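PDB 1Y7W: halotolerant alpha-type carbonic anhydrase (dCA II), which catalyses the reversible hydration of carbon dioxide to bicarbonate at a zinc centre and tolerates high salt. Local coordinates for residues M26-D31 / D271-R276; D96-M101 / G265-A270; H132-E137 / L258-T263; I143-E148 / G170-Y175. One frame throughout, in Å; residues are numbered along the deposited sequence. Where two conformers were deposited one is given.

Overall arrangement
Contacts 3 and 4 are buried, whereas contact 2 is a surface contact and contact 1 is only partly buried. Contacts 2 and 3 share helix 253-266: contact 3 sets its body against the end of strand 120-133 through aromatic and aliphatic side chains, and contact 2 ties its C-terminal end to a turn through a histidine-carboxylate bond. Contact 4 pairs strand 147-155 with strand 166-175; strand 147-155 is also the sheet neighbour of strand 120-133. Contact 1 joins two loops by a histidine-to-carbonyl bond and a water. It reaches the zinc region through Asn274, whose backbone oxygen accepts a hydrogen bond from ND1 of the zinc ligand His132 in contact 3.

Contact 1: residues M26-D31 / D271-R276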
# COMPACT_ATOMS: atom_id res chain seq x y z
N MET A 26 -2.79 -14.08 12.10
CA MET A 26 -3.27 -14.32 13.46
C MET A 26 -2.38 -13.66 14.51
O MET A 26 -2.89 -13.17 15.51
CB MET A 26 -3.42 -15.81 13.73
CG MET A 26 -4.06 -16.08 15.08
SD MET A 26 -4.24 -17.83 15.49
CE MET A 26 -2.73 -18.02 16.66
N GLN A 27 -1.07 -13.63 14.30
CA GLN A 27 -0.19 -13.00 15.26
C GLN A 27 0.42 -11.74 14.69
O GLN A 27 1.45 -11.27 15.19
CB GLN A 27 0.94 -13.95 15.68
CG GLN A 27 0.42 -15.17 16.44
CD GLN A 27 1.55 -16.04 16.87
OE1 GLN A 27 2.59 -15.55 17.36
NE2 GLN A 27 1.39 -17.32 16.67
N HIS A 28 -0.22 -11.21 13.66
CA HIS A 28 0.26 -10.00 12.99
C HIS A 28 1.73 -10.09 12.63
O HIS A 28 2.47 -9.11 12.68
CB HIS A 28 -0.03 -8.77 13.87
CG HIS A 28 -1.49 -8.60 14.13
ND1 HIS A 28 -2.37 -8.10 13.19
CD2 HIS A 28 -2.25 -9.05 15.17
CE1 HIS A 28 -3.62 -8.25 13.64
NE2 HIS A 28 -3.57 -8.82 14.83
N GLY A 29 2.13 -11.29 12.21
CA GLY A 29 3.52 -11.49 11.81
C GLY A 29 4.54 -11.74 12.90
O GLY A 29 5.73 -11.88 12.62
N PHE A 30 4.10 -11.78 14.15
CA PHE A 30 5.04 -12.01 15.25
C PHE A 30 5.76 -13.35 15.02
O PHE A 30 6.90 -13.49 15.44
CB PHE A 30 4.28 -12.06 16.62
CG PHE A 30 5.17 -12.24 17.81
CD1 PHE A 30 6.14 -11.31 18.15
CD2 PHE A 30 4.95 -13.32 18.68
CE1 PHE A 30 6.88 -11.45 19.34
CE2 PHE A 30 5.68 -13.45 19.86
CZ PHE A 30 6.65 -12.51 20.17
N ASP A 31 5.05 -14.30 14.45
CA ASP A 31 5.54 -15.67 14.16
C ASP A 31 6.35 -15.85 12.88
O ASP A 31 7.09 -16.85 12.74
CB ASP A 31 4.37 -16.68 14.12
CG ASP A 31 3.25 -16.30 13.15
OD1 ASP A 31 3.02 -15.11 12.86
OD2 ASP A 31 2.58 -17.23 12.67
N ASP A 271 -8.05 -13.88 7.42
CA ASP A 271 -7.95 -12.93 8.53
C ASP A 271 -8.54 -11.64 7.99
O ASP A 271 -8.11 -11.10 6.95
CB ASP A 271 -6.48 -12.70 8.93
CG ASP A 271 -5.86 -13.92 9.60
OD1 ASP A 271 -6.39 -14.35 10.67
OD2 ASP A 271 -4.87 -14.45 9.05
N VAL A 272 -9.52 -11.13 8.72
CA VAL A 272 -10.18 -9.92 8.29
C VAL A 272 -9.34 -8.69 8.64
O VAL A 272 -9.51 -7.65 8.03
CB VAL A 272 -11.55 -9.83 8.96
CG1 VAL A 272 -12.24 -8.57 8.57
CG2 VAL A 272 -12.42 -11.01 8.52
N VAL A 273 -8.45 -8.80 9.62
CA VAL A 273 -7.61 -7.66 10.01
C VAL A 273 -6.17 -8.07 9.50
O VAL A 273 -5.45 -8.85 10.14
CB VAL A 273 -7.61 -7.45 11.55
CG1 VAL A 273 -6.88 -6.14 11.89
CG2 VAL A 273 -9.09 -7.34 12.08
N ASN A 274 -5.77 -7.52 8.35
CA ASN A 274 -4.50 -7.96 7.75
C ASN A 274 -3.32 -7.03 7.83
O ASN A 274 -2.75 -6.60 6.79
CB ASN A 274 -4.80 -8.33 6.28
CG ASN A 274 -5.27 -7.13 5.46
OD1 ASN A 274 -5.94 -6.24 5.98
ND2 ASN A 274 -4.95 -7.12 4.14
N ASN A 275 -2.96 -6.63 9.05
CA ASN A 275 -1.81 -5.78 9.27
C ASN A 275 -0.65 -6.51 9.96
O ASN A 275 -0.84 -7.28 10.93
CB ASN A 275 -2.16 -4.56 10.14
CG ASN A 275 -2.63 -4.97 11.54
OD1 ASN A 275 -3.48 -5.83 11.65
ND2 ASN A 275 -2.08 -4.38 12.58
N ARG A 276 0.57 -6.24 9.46
CA ARG A 276 1.76 -6.77 10.13
C ARG A 276 2.03 -5.79 11.30
O ARG A 276 1.85 -4.56 11.15
CB ARG A 276 3.00 -6.72 9.23
CG ARG A 276 4.20 -7.33 9.96
CD ARG A 276 5.48 -7.11 9.08
NE ARG A 276 6.62 -7.91 9.56
CZ ARG A 276 7.85 -7.82 9.08
NH1 ARG A 276 8.09 -6.95 8.10
NH2 ARG A 276 8.84 -8.60 9.56
O HOH W 1 7.29 -9.94 11.55
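His28 approaches Asn275 with the edge of its imidazole, and the two side chains cross obliquely, ring and amide planes turned 54° apart. ND1 gives a hydrogen bond to Asn275 O at 2.8 Å, with the oxygen close to the ring plane and the nitrogen in the plane of the carbonyl. The amide oxygen comes near the ring at an angle, above its plane: a chi1 of 62° puts CG of Asn275 between its backbone N and carbonyl carbon, and OD1 lies 3.1 Å from His28 CE1. An alanine in place of His28 would probably leave Asn275 O without this donor and open a gap beside the amide. His28 and Gly29 are the central residues of a type I' beta turn from Gln27 to Phe30, which joins this N-terminal loop to the one following helix 253-266. Glycine suits its place, since at phi 82° a CB would be jammed against His28 O and crowd Arg276 CG. Extended Arg276 passes the turn and reaches a water with NH2 at 2.9 Å; that water donates to Gly29 O at 2.7 Å, while Arg276 NH1 is bonded to Gln51. Arg276 CA also makes a C-H...O contact with His28 O at 3.5 Å.

Contact 2: residues D96-M101 / G265-A270; sequences DLEQGM and GAHAGA
A histidine-carboxylate hydrogen bond joins His267, the first residue to leave helical geometry at the C-terminal end of helix 253-266, to Glu98, which opens a type II beta turn running to Met101. The contact lies at the surface of the carbonic anhydrase fold. His267 NE2 donates to Glu98 OE1 at 3.2 Å, and at 170° the bond is nearly straight. OE1 sits at the edge of the imidazole, close to its plane. From the carboxylate's side the approach is less regular: NE2 meets OE1 on the anti side, 28° out of the carboxylate plane, and the two flat groups are turned 40° against each other. Beyond CG the glutamate is extended, a reach that carries OE1 out to the ring. A nearby carboxylate would tend to stabilise a protonated imidazole. A leucine in place of His267 would probably leave Glu98 OE1 without this donor and its charge without a polar mate across the contact. Beside the bond the backbones come close, and a small residue fits: Ala266 CB packs 3.7 Å from Glu98 CB. Gly100, third in the type II turn, has the positive phi that glycine accepts readily. The same methyl that meets the glutamate, Ala266 CB, also lies 3.3 Å from Leu97 O.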
# COMPACT_ATOMS: atom_id res chain seq x y z
N ASP A 96 -9.29 -7.80 -7.05
CA ASP A 96 -9.38 -9.20 -6.64
C ASP A 96 -10.40 -9.20 -5.48
O ASP A 96 -10.27 -8.40 -4.50
CB ASP A 96 -8.01 -9.73 -6.16
CG ASP A 96 -7.01 -9.99 -7.33
OD1 ASP A 96 -7.41 -9.85 -8.52
OD2 ASP A 96 -5.84 -10.35 -7.02
N LEU A 97 -11.41 -10.06 -5.57
CA LEU A 97 -12.40 -10.09 -4.52
C LEU A 97 -11.99 -11.06 -3.40
O LEU A 97 -12.54 -12.16 -3.25
CB LEU A 97 -13.77 -10.48 -5.10
CG LEU A 97 -14.30 -9.44 -6.10
CD1 LEU A 97 -15.77 -9.82 -6.49
CD2 LEU A 97 -14.24 -7.99 -5.47
N GLU A 98 -10.97 -10.66 -2.65
CA GLU A 98 -10.51 -11.46 -1.52
C GLU A 98 -9.77 -10.51 -0.60
O GLU A 98 -9.69 -9.29 -0.84
CB GLU A 98 -9.59 -12.60 -1.97
CG GLU A 98 -8.30 -12.13 -2.68
CD GLU A 98 -7.46 -13.32 -3.20
OE1 GLU A 98 -7.87 -14.49 -3.06
OE2 GLU A 98 -6.34 -13.06 -3.72
N GLN A 99 -9.23 -11.07 0.46
CA GLN A 99 -8.47 -10.26 1.43
C GLN A 99 -7.50 -9.26 0.76
O GLN A 99 -6.77 -9.66 -0.16
CB GLN A 99 -7.67 -11.20 2.33
CG GLN A 99 -6.93 -10.52 3.52
CD GLN A 99 -5.92 -11.47 4.17
OE1 GLN A 99 -6.18 -12.09 5.21
NE2 GLN A 99 -4.78 -11.60 3.55
N GLY A 100 -7.52 -7.98 1.19
CA GLY A 100 -6.61 -6.97 0.65
C GLY A 100 -7.11 -6.22 -0.58
O GLY A 100 -6.64 -5.13 -0.88
N MET A 101 -8.03 -6.83 -1.29
CA MET A 101 -8.67 -6.25 -2.48
C MET A 101 -7.73 -5.58 -3.45
O MET A 101 -7.88 -4.40 -3.78
CB MET A 101 -9.78 -5.28 -2.04
CG MET A 101 -10.91 -6.07 -1.36
SD MET A 101 -12.48 -5.14 -1.19
CE MET A 101 -12.72 -5.04 -2.90
N GLY A 265 -16.16 -13.72 2.40
CA GLY A 265 -16.90 -14.34 1.32
C GLY A 265 -15.94 -15.15 0.45
O GLY A 265 -16.35 -16.17 -0.11
N ALA A 266 -14.67 -14.73 0.35
CA ALA A 266 -13.70 -15.46 -0.45
C ALA A 266 -13.09 -16.68 0.22
O ALA A 266 -12.89 -17.70 -0.43
CB ALA A 266 -12.55 -14.55 -0.91
N HIS A 267 -12.77 -16.56 1.50
CA HIS A 267 -12.16 -17.64 2.27
C HIS A 267 -12.70 -17.51 3.70
O HIS A 267 -12.40 -16.54 4.41
CB HIS A 267 -10.61 -17.51 2.32
CG HIS A 267 -9.95 -17.29 0.99
ND1 HIS A 267 -9.53 -18.33 0.18
CD2 HIS A 267 -9.68 -16.15 0.31
CE1 HIS A 267 -9.05 -17.84 -0.95
NE2 HIS A 267 -9.14 -16.52 -0.90
N ALA A 268 -13.48 -18.48 4.15
CA ALA A 268 -14.04 -18.46 5.51
C ALA A 268 -12.95 -18.43 6.59
O ALA A 268 -13.20 -17.98 7.71
CB ALA A 268 -14.96 -19.68 5.72
N GLY A 269 -11.75 -18.88 6.25
CA GLY A 269 -10.67 -18.86 7.23
C GLY A 269 -9.71 -17.68 7.06
O GLY A 269 -8.62 -17.67 7.62
N ALA A 270 -10.10 -16.67 6.33
CA ALA A 270 -9.21 -15.54 6.09
C ALA A 270 -9.16 -14.62 7.29
O ALA A 270 -10.09 -14.58 8.11
CB ALA A 270 -9.67 -14.79 4.81

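Contact 3: residues H132-E137 / L258-T263. With ZN (zinc ion), chain D.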
# COMPACT_ATOMS: atom_id res chain seq x y z
N HIS A 132 -4.93 -2.62 3.64
CA HIS A 132 -4.73 -3.33 4.92
C HIS A 132 -5.95 -2.74 5.66
O HIS A 132 -6.03 -1.53 5.89
CB HIS A 132 -3.37 -2.97 5.53
CG HIS A 132 -2.24 -3.55 4.73
ND1 HIS A 132 -1.84 -4.85 4.87
CD2 HIS A 132 -1.53 -3.04 3.68
CE1 HIS A 132 -0.91 -5.13 3.96
NE2 HIS A 132 -0.72 -4.06 3.22
N HIS A 133 -6.90 -3.64 5.95
CA HIS A 133 -8.19 -3.24 6.50
C HIS A 133 -8.45 -3.55 7.97
O HIS A 133 -8.00 -4.58 8.50
CB HIS A 133 -9.35 -3.79 5.61
CG HIS A 133 -9.07 -5.11 4.90
ND1 HIS A 133 -9.10 -6.34 5.52
CD2 HIS A 133 -8.79 -5.38 3.59
CE1 HIS A 133 -8.86 -7.30 4.64
NE2 HIS A 133 -8.67 -6.74 3.46
N PHE A 134 -9.19 -2.63 8.59
CA PHE A 134 -9.56 -2.61 9.99
C PHE A 134 -8.48 -2.12 10.94
O PHE A 134 -8.78 -1.41 11.90
CB PHE A 134 -10.15 -3.94 10.40
CG PHE A 134 -11.52 -4.13 9.79
CD1 PHE A 134 -12.62 -3.40 10.28
CD2 PHE A 134 -11.69 -4.90 8.64
CE1 PHE A 134 -13.85 -3.46 9.60
CE2 PHE A 134 -12.90 -4.95 7.98
CZ PHE A 134 -13.97 -4.24 8.45
N LEU A 135 -7.21 -2.45 10.67
CA LEU A 135 -6.15 -1.84 11.44
C LEU A 135 -5.06 -1.48 10.42
O LEU A 135 -4.71 -2.34 9.63
CB LEU A 135 -5.54 -2.81 12.48
CG LEU A 135 -6.36 -3.01 13.78
CD1 LEU A 135 -5.58 -3.95 14.70
CD2 LEU A 135 -6.61 -1.61 14.44
N SER A 136 -4.55 -0.27 10.44
CA SER A 136 -3.47 0.14 9.56
C SER A 136 -2.14 -0.55 9.96
O SER A 136 -1.97 -1.00 11.12
CB SER A 136 -3.28 1.65 9.61
OG SER A 136 -2.98 2.06 10.94
N GLU A 137 -1.21 -0.67 9.00
CA GLU A 137 0.12 -1.24 9.29
C GLU A 137 0.97 -0.13 9.94
O GLU A 137 1.49 -0.30 11.07
CB GLU A 137 0.75 -1.74 7.97
CG GLU A 137 -0.08 -2.89 7.42
CD GLU A 137 0.76 -3.85 6.57
OE1 GLU A 137 1.41 -3.39 5.61
OE2 GLU A 137 0.74 -5.05 6.86
N LEU A 258 -17.53 -3.53 3.27
CA LEU A 258 -17.15 -4.14 1.98
C LEU A 258 -15.96 -5.11 2.19
O LEU A 258 -15.95 -6.21 1.63
CB LEU A 258 -16.73 -3.06 0.97
CG LEU A 258 -16.01 -3.57 -0.32
CD1 LEU A 258 -17.06 -4.20 -1.24
CD2 LEU A 258 -15.35 -2.42 -1.06
N PHE A 259 -14.97 -4.68 2.97
CA PHE A 259 -13.79 -5.51 3.20
C PHE A 259 -14.09 -6.82 3.91
O PHE A 259 -13.50 -7.86 3.57
CB PHE A 259 -12.71 -4.69 3.94
CG PHE A 259 -12.21 -3.53 3.11
CD1 PHE A 259 -12.58 -2.23 3.39
CD2 PHE A 259 -11.39 -3.78 2.01
CE1 PHE A 259 -12.15 -1.18 2.59
CE2 PHE A 259 -10.95 -2.74 1.20
CZ PHE A 259 -11.33 -1.43 1.50
N VAL A 260 -15.00 -6.79 4.87
CA VAL A 260 -15.38 -8.03 5.55
C VAL A 260 -16.15 -8.96 4.60
O VAL A 260 -15.88 -10.16 4.49
CB VAL A 260 -16.34 -7.77 6.74
CG1 VAL A 260 -16.53 -9.06 7.53
CG2 VAL A 260 -15.82 -6.73 7.58
N ASP A 261 -17.15 -8.39 3.93
CA ASP A 261 -17.94 -9.19 3.00
C ASP A 261 -17.07 -9.92 1.96
O ASP A 261 -17.22 -11.12 1.73
CB ASP A 261 -18.96 -8.29 2.31
CG ASP A 261 -20.12 -7.84 3.25
OD1 ASP A 261 -20.83 -6.92 2.83
OD2 ASP A 261 -20.30 -8.37 4.39
N VAL A 262 -16.17 -9.19 1.34
CA VAL A 262 -15.29 -9.72 0.33
C VAL A 262 -14.29 -10.68 0.93
O VAL A 262 -14.09 -11.81 0.43
CB VAL A 262 -14.55 -8.51 -0.36
CG1 VAL A 262 -13.42 -8.99 -1.30
CG2 VAL A 262 -15.63 -7.68 -1.13
N THR A 263 -13.68 -10.29 2.05
CA THR A 263 -12.66 -11.15 2.63
C THR A 263 -13.19 -12.50 3.13
O THR A 263 -12.60 -13.56 2.82
CB THR A 263 -11.88 -10.44 3.81
OG1 THR A 263 -11.16 -9.29 3.30
CG2 THR A 263 -10.87 -11.42 4.46
ZN ZN D . 0.63 -3.54 1.74
O HOH W 2 1.77 -5.05 2.01
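The imidazole of His133 carries CB of Phe259 on one face, 3.7 Å above the plane and offset toward the rim, a CH-pi contact. With CG anti to its carbonyl carbon (chi1 -64°), Phe259 starts its ring beside the imidazole. The two rings are nearly parallel, their planes 24° apart, but they are slid so far past each other that they hardly overlap. The polar atoms of the imidazole are taken up by the backbone: ND1 is bonded to Val272 O and NE2 to the N of Gly100. Thr263 comes obliquely to the same ring, OG1 standing 3.3 Å from His133 CE1. That hydroxyl turns back to its own helix and donates to Phe259 O at 2.8 Å; Thr263 N reaches the same oxygen from the opposite face of the carbonyl plane. Further along, Phe134 crosses Val260 at about a right angle, with CZ only 3.2 Å from CG2, a tight apolar fit. Thus the end of strand 120-133 is packed on helix 253-266, within the alpha-carbonic anhydrase fold. The residue before His133 points the other way, into the active site: His132 NE2 binds the zinc ion at 2.1 Å, beside His130, His150 and a water. Glu137 OE1 lies 3.2 Å above the centre of the His132 ring and is bonded to Thr232 OG1, a pairing that matches the Thr-Glu relay of related enzymes. Since Gly100 N can only donate, NE2 of His133 must accept, which implies a probably neutral imidazole with its proton on ND1, fixed in rotation between two backbone groups.

Contact 4: residues I143-E148 / G170-Y175; sequences IHYPLE and GIMYKY
Tyr145 to Glu148 pack against Met172 to Tyr175 in a buried antiparallel contact where strand 147-155 begins and strand 166-175 ends. Glu148 and Met172 form a non-hydrogen-bonded pair with their side chains on one face of the sheet, side by side and pointing the same way. A chi2 of -64° bends the Met172 chain and sets SD beside Glu148; CE, further out, lies 3.3 Å from Glu148 OE1. The other oxygen of this glutamate, OE2, is bonded to NE2 of His150, which makes Glu148 a second-shell residue that positions a zinc ligand. The tip of the hairpin formed by these two strands lies away from this end, and both strands belong to the central sheet of the alpha-carbonic anhydrase fold. Tyr173 N donates to Leu147 O at 3.0 Å. On the face opposite Glu148, CD2 of Leu147 rides 3.7 Å above the Tyr173 ring, offset toward its rim. Aromatic rings suit such places because their flat faces accept aliphatic groups. Met172 CB lies over one face of Tyr145, 4.0 Å from the ring centroid, while SD stands obliquely in a Met-aromatic contact. Pro146 has no N-H to extend the backbone pairing; its ring instead slides past Tyr175, placing CG 3.5 Å above the centre of the phenol, almost on the ring normal. Tyr175 also makes a cation-pi contact with Arg253.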
# COMPACT_ATOMS: atom_id res chain seq x y z
N ILE A 143 -1.00 6.13 16.82
CA ILE A 143 -2.39 5.87 16.50
C ILE A 143 -2.58 5.09 15.21
O ILE A 143 -1.94 5.43 14.23
CB ILE A 143 -3.09 7.23 16.33
CG1 ILE A 143 -2.95 8.01 17.63
CG2 ILE A 143 -4.55 7.09 15.86
CD1 ILE A 143 -3.50 7.27 18.78
N HIS A 144 -3.45 4.08 15.24
CA HIS A 144 -3.85 3.28 14.07
C HIS A 144 -5.02 3.96 13.36
O HIS A 144 -5.73 4.82 13.96
CB HIS A 144 -4.31 1.85 14.45
CG HIS A 144 -3.18 0.88 14.76
ND1 HIS A 144 -2.57 0.12 13.78
CD2 HIS A 144 -2.58 0.55 15.93
CE1 HIS A 144 -1.64 -0.65 14.34
NE2 HIS A 144 -1.63 -0.41 15.65
N TYR A 145 -5.19 3.62 12.06
CA TYR A 145 -6.30 4.11 11.24
C TYR A 145 -7.02 2.85 10.82
O TYR A 145 -6.42 1.77 10.77
CB TYR A 145 -5.80 4.92 10.00
CG TYR A 145 -5.17 6.22 10.39
CD1 TYR A 145 -5.91 7.40 10.37
CD2 TYR A 145 -3.88 6.26 10.92
CE1 TYR A 145 -5.35 8.59 10.87
CE2 TYR A 145 -3.34 7.41 11.41
CZ TYR A 145 -4.06 8.57 11.39
OH TYR A 145 -3.47 9.74 11.86
N PRO A 146 -8.31 2.94 10.50
CA PRO A 146 -9.04 1.74 10.11
C PRO A 146 -8.71 1.20 8.70
O PRO A 146 -9.12 0.08 8.33
CB PRO A 146 -10.51 2.17 10.22
CG PRO A 146 -10.45 3.62 9.97
CD PRO A 146 -9.23 4.08 10.71
N LEU A 147 -7.98 1.99 7.94
CA LEU A 147 -7.66 1.53 6.56
C LEU A 147 -6.38 2.15 6.07
O LEU A 147 -6.14 3.33 6.31
CB LEU A 147 -8.83 1.91 5.60
CG LEU A 147 -8.78 1.35 4.16
CD1 LEU A 147 -8.82 -0.23 4.14
CD2 LEU A 147 -10.05 1.92 3.35
N GLU A 148 -5.53 1.36 5.43
CA GLU A 148 -4.28 1.91 4.86
C GLU A 148 -4.17 1.32 3.45
O GLU A 148 -4.23 0.09 3.26
CB GLU A 148 -3.05 1.52 5.71
CG GLU A 148 -1.73 2.04 5.13
CD GLU A 148 -0.54 1.75 6.05
OE1 GLU A 148 -0.74 1.58 7.28
OE2 GLU A 148 0.63 1.74 5.56
N GLY A 170 1.85 5.15 0.95
CA GLY A 170 0.89 4.64 1.93
C GLY A 170 -0.08 5.75 2.21
O GLY A 170 0.37 6.85 2.49
N ILE A 171 -1.38 5.47 2.15
CA ILE A 171 -2.42 6.47 2.38
C ILE A 171 -3.39 5.96 3.45
O ILE A 171 -3.89 4.86 3.33
CB ILE A 171 -3.19 6.73 1.07
CG1 ILE A 171 -2.22 7.43 0.08
CG2 ILE A 171 -4.43 7.67 1.29
CD1 ILE A 171 -2.67 7.35 -1.42
N MET A 172 -3.63 6.78 4.49
CA MET A 172 -4.53 6.40 5.60
C MET A 172 -5.96 6.91 5.41
O MET A 172 -6.19 7.92 4.73
CB MET A 172 -4.01 7.03 6.90
CG MET A 172 -2.59 6.67 7.23
SD MET A 172 -2.50 4.88 7.53
CE MET A 172 -0.86 4.75 8.29
N TYR A 173 -6.91 6.24 6.05
CA TYR A 173 -8.29 6.68 6.06
C TYR A 173 -8.70 6.68 7.53
O TYR A 173 -8.47 5.69 8.21
CB TYR A 173 -9.22 5.72 5.37
CG TYR A 173 -8.95 5.58 3.90
CD1 TYR A 173 -7.82 4.87 3.44
CD2 TYR A 173 -9.82 6.17 2.96
CE1 TYR A 173 -7.57 4.77 2.03
CE2 TYR A 173 -9.58 6.08 1.57
CZ TYR A 173 -8.45 5.38 1.12
OH TYR A 173 -8.20 5.32 -0.24
N LYS A 174 -9.24 7.80 8.01
CA LYS A 174 -9.75 7.86 9.38
C LYS A 174 -11.29 7.68 9.35
O LYS A 174 -11.98 8.02 8.36
CB LYS A 174 -9.42 9.20 10.03
CG LYS A 174 -10.06 10.40 9.36
CD LYS A 174 -9.86 11.69 10.20
CE LYS A 174 -10.47 12.92 9.47
NZ LYS A 174 -10.20 14.24 10.17
N TYR A 175 -11.85 7.13 10.43
CA TYR A 175 -13.29 6.97 10.49
C TYR A 175 -13.88 8.38 10.54
O TYR A 175 -13.37 9.27 11.22
CB TYR A 175 -13.74 6.20 11.75
CG TYR A 175 -13.70 4.69 11.61
CD1 TYR A 175 -14.33 4.07 10.54
CD2 TYR A 175 -13.02 3.89 12.54
CE1 TYR A 175 -14.27 2.67 10.40
CE2 TYR A 175 -12.96 2.48 12.39
CZ TYR A 175 -13.59 1.90 11.31
OH TYR A 175 -13.50 0.55 11.10